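PDB 3JQR: ferredoxin--NADP reductase, apicoplast from Plasmodium falciparum, which transfers electrons between ferredoxin and NADP(H) through its FAD cofactor in the apicoplast and may serve the last step of isoprenoid precursor synthesis. Local coordinates for residues G51-I56 and A100-I105. The protein carries 1 engineered substitution. Sequence-based numbering, arbitrary orientation.
With FAD (flavin-adenine dinucleotide), chain B.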
loop_
_atom_site.group_PDB
_atom_site.type_symbol
_atom_site.label_atom_id
_atom_site.label_comp_id
_atom_site.label_asym_id
_atom_site.label_seq_id
_atom_site.Cartn_x
_atom_site.Cartn_y
_atom_site.Cartn_z
ATOM N N GLY A 51 -19.374 9.882 0.860
ATOM C CA GLY A 51 -18.026 9.832 0.307
ATOM C C GLY A 51 -16.942 10.084 1.339
ATOM O O GLY A 51 -15.759 9.866 1.071
ATOM N N HIS A 52 -17.334 10.546 2.524
ATOM C CA HIS A 52 -16.364 10.795 3.589
ATOM C C HIS A 52 -15.918 9.509 4.261
ATOM O O HIS A 52 -16.590 8.479 4.175
ATOM C CB HIS A 52 -16.918 11.754 4.646
ATOM C CG HIS A 52 -16.762 13.199 4.289
ATOM N ND1 HIS A 52 -17.657 14.167 4.693
ATOM C CD2 HIS A 52 -15.823 13.837 3.552
ATOM C CE1 HIS A 52 -17.269 15.341 4.229
ATOM N NE2 HIS A 52 -16.160 15.170 3.533
ATOM N N THR A 53 -14.771 9.576 4.922
ATOM C CA THR A 53 -14.308 8.468 5.732
ATOM C C THR A 53 -14.395 8.868 7.199
ATOM O O THR A 53 -14.560 10.042 7.524
ATOM C CB THR A 53 -12.863 8.075 5.380
ATOM O OG1 THR A 53 -11.974 9.139 5.739
ATOM C CG2 THR A 53 -12.737 7.796 3.885
ATOM N N CYS A 54 -14.309 7.883 8.080
ATOM C CA CYS A 54 -14.241 8.147 9.504
ATOM C C CYS A 54 -13.039 7.405 10.056
ATOM O O CYS A 54 -12.668 6.344 9.552
ATOM C CB CYS A 54 -15.517 7.678 10.208
ATOM S SG CYS A 54 -15.625 5.884 10.460
ATOM N N GLY A 55 -12.423 7.966 11.086
ATOM C CA GLY A 55 -11.303 7.308 11.725
ATOM C C GLY A 55 -11.772 6.530 12.931
ATOM O O GLY A 55 -12.520 7.045 13.761
ATOM N N ILE A 56 -11.346 5.275 13.016
ATOM C CA ILE A 56 -11.588 4.467 14.196
ATOM C C ILE A 56 -10.289 4.351 14.987
ATOM O O ILE A 56 -9.257 3.975 14.435
ATOM C CB ILE A 56 -12.078 3.057 13.813
ATOM C CG1 ILE A 56 -13.451 3.134 13.142
ATOM C CG2 ILE A 56 -12.120 2.154 15.035
ATOM C CD1 ILE A 56 -14.001 1.791 12.718
ATOM N N ALA A 100 -5.209 5.993 14.644
ATOM C CA ALA A 100 -6.476 5.797 13.941
ATOM C C ALA A 100 -6.334 5.281 12.509
ATOM O O ALA A 100 -5.371 5.598 11.812
ATOM C CB ALA A 100 -7.289 7.088 13.960
ATOM N N ARG A 101 -7.309 4.480 12.083
ATOM C CA ARG A 101 -7.405 4.027 10.696
ATOM C C ARG A 101 -8.698 4.539 10.058
ATOM O O ARG A 101 -9.711 4.693 10.737
ATOM C CB ARG A 101 -7.341 2.501 10.614
ATOM C CG ARG A 101 -5.927 1.929 10.586
ATOM C CD ARG A 101 -5.352 1.733 11.985
ATOM N NE ARG A 101 -4.164 0.879 11.962
ATOM C CZ ARG A 101 -2.931 1.296 12.239
ATOM N NH1 ARG A 101 -2.714 2.559 12.580
ATOM N NH2 ARG A 101 -1.917 0.445 12.185
ATOM N N LEU A 102 -8.659 4.801 8.753
ATOM C CA LEU A 102 -9.808 5.376 8.051
ATOM C C LEU A 102 -10.671 4.323 7.369
ATOM O O LEU A 102 -10.161 3.364 6.792
ATOM C CB LEU A 102 -9.347 6.398 7.011
ATOM C CG LEU A 102 -8.505 7.586 7.475
ATOM C CD1 LEU A 102 -7.832 8.249 6.287
ATOM C CD2 LEU A 102 -9.352 8.588 8.235
ATOM N N TYR A 103 -11.985 4.522 7.427
ATOM C CA TYR A 103 -12.936 3.627 6.779
ATOM C C TYR A 103 -14.048 4.419 6.110
ATOM O O TYR A 103 -14.678 5.272 6.736
ATOM C CB TYR A 103 -13.491 2.627 7.795
ATOM C CG TYR A 103 -12.386 1.792 8.388
ATOM C CD1 TYR A 103 -11.864 2.073 9.640
ATOM C CD2 TYR A 103 -11.826 0.753 7.663
ATOM C CE1 TYR A 103 -10.833 1.319 10.166
ATOM C CE2 TYR A 103 -10.802 -0.005 8.176
ATOM C CZ TYR A 103 -10.305 0.279 9.426
ATOM O OH TYR A 103 -9.280 -0.487 9.927
ATOM N N SER A 104 -14.275 4.153 4.828
ATOM C CA SER A 104 -15.302 4.865 4.081
ATOM C C SER A 104 -16.669 4.557 4.672
ATOM O O SER A 104 -16.977 3.406 4.981
ATOM C CB SER A 104 -15.277 4.468 2.603
ATOM O OG SER A 104 -14.008 4.709 2.022
ATOM N N ILE A 105 -17.491 5.586 4.831
ATOM C CA ILE A 105 -18.829 5.381 5.360
ATOM C C ILE A 105 -19.761 4.911 4.247
ATOM O O ILE A 105 -19.808 5.513 3.174
ATOM C CB ILE A 105 -19.361 6.649 6.039
ATOM C CG1 ILE A 105 -18.500 6.977 7.261
ATOM C CG2 ILE A 105 -20.809 6.456 6.449
ATOM C CD1 ILE A 105 -18.423 8.455 7.584
HETATM P PA FAD B . -1.972 -2.669 9.963
HETATM O O1A FAD B . -2.022 -1.216 9.687
HETATM O O2A FAD B . -1.510 -3.138 11.286
HETATM O O5B FAD B . -1.078 -3.367 8.828
HETATM C C5B FAD B . -1.478 -3.293 7.456
HETATM C C4B FAD B . -0.281 -3.006 6.542
HETATM O O4B FAD B . 0.359 -1.756 6.921
HETATM C C3B FAD B . 0.773 -4.090 6.751
HETATM O O3B FAD B . 0.526 -5.172 5.847
HETATM C C2B FAD B . 2.050 -3.367 6.353
HETATM O O2B FAD B . 2.172 -3.361 4.926
HETATM C C1B FAD B . 1.809 -1.936 6.848
HETATM N N9A FAD B . 2.391 -1.707 8.204
HETATM C C8A FAD B . 2.132 -2.421 9.302
HETATM N N7A FAD B . 2.825 -1.925 10.327
HETATM C C5A FAD B . 3.527 -0.888 9.882
HETATM C C6A FAD B . 4.412 -0.000 10.479
HETATM N N6A FAD B . 4.701 -0.104 11.773
HETATM N N1A FAD B . 4.970 0.964 9.731
HETATM C C2A FAD B . 4.684 1.071 8.442
HETATM N N3A FAD B . 3.845 0.237 7.845
HETATM C C4A FAD B . 3.253 -0.748 8.535
HETATM N N1 FAD B . -10.195 -0.663 4.835
HETATM C C2 FAD B . -11.387 -1.400 4.875
HETATM O O2 FAD B . -11.387 -2.587 5.206
HETATM N N3 FAD B . -12.587 -0.773 4.539
HETATM C C4 FAD B . -12.596 0.575 4.165
HETATM O O4 FAD B . -13.659 1.118 3.871
HETATM C C4X FAD B . -11.415 1.305 4.119
HETATM N N5 FAD B . -11.428 2.658 3.738
HETATM C C5X FAD B . -10.229 3.381 3.647
HETATM C C6 FAD B . -10.221 4.707 3.220
HETATM C C7 FAD B . -9.018 5.405 3.141
HETATM C C7M FAD B . -9.007 6.860 2.669
HETATM C C8 FAD B . -7.824 4.780 3.493
HETATM C C8M FAD B . -6.499 5.539 3.412
HETATM C C9 FAD B . -7.833 3.458 3.918
HETATM C C9A FAD B . -9.034 2.765 3.992
HETATM N N10 FAD B . -9.035 1.437 4.417
HETATM C C10 FAD B . -10.219 0.691 4.452
HETATM C "C1'" FAD B . -7.786 0.834 4.892
HETATM C "C2'" FAD B . -7.920 0.621 6.392
HETATM O "O2'" FAD B . -7.327 1.734 7.063
HETATM C "C3'" FAD B . -7.237 -0.677 6.811
HETATM O "O3'" FAD B . -8.015 -1.353 7.806
HETATM C "C4'" FAD B . -5.872 -0.352 7.377
HETATM O "O4'" FAD B . -5.076 0.267 6.359
HETATM C "C5'" FAD B . -5.201 -1.615 7.919
HETATM O "O5'" FAD B . -4.992 -1.461 9.321
HETATM P P FAD B . -4.770 -2.732 10.273
HETATM O O1P FAD B . -4.518 -2.238 11.644
HETATM O O2P FAD B . -5.834 -3.725 10.047
HETATM O O3P FAD B . -3.398 -3.338 9.672
HETATM O O HOH W 1 -14.321 7.284 0.974
#
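In the FAD-binding antiparallel barrel, strand 53-56 pairs with strand 101-104 through two two-way backbone links, Cys54 with Tyr103 and Ile56 with Arg101. The ladder runs on past the strand end, where Ile105 N gives His52 O an almost straight bond of 3.1 Å (177°). Strand 101-104 carries the family's RxYS motif, Arg101-Leu102-Tyr103-Ser104, and lies between its partner strand and the flavin. On the face of Cys54 and Tyr103, CD1 of Ile56 meets Tyr103 CD1 at 3.8 Å, the two side chains crossing at about a right angle, while Val116 and Ile118 of strand 114-119 also touch the Tyr103 side chain. Tyr103 OH hydrogen-bonds to ribityl O3' of FAD at 2.6 Å. Arg101 bends at its second torsion (86°), which leads the guanidinium away from Ile56 to the pyrophosphate: NE bonds O1P at 3.2 Å, and NH2 makes a weaker bond to O1A. On the other face, Leu102 CD2 rests against Thr53 OG1 at 3.7 Å, and CD1 lies near the flavin methyl C7M. Ser104 N donates to flavin O4 at 3.2 Å and weakly to N5; a water bridges Ser104 OG and Gly51 O.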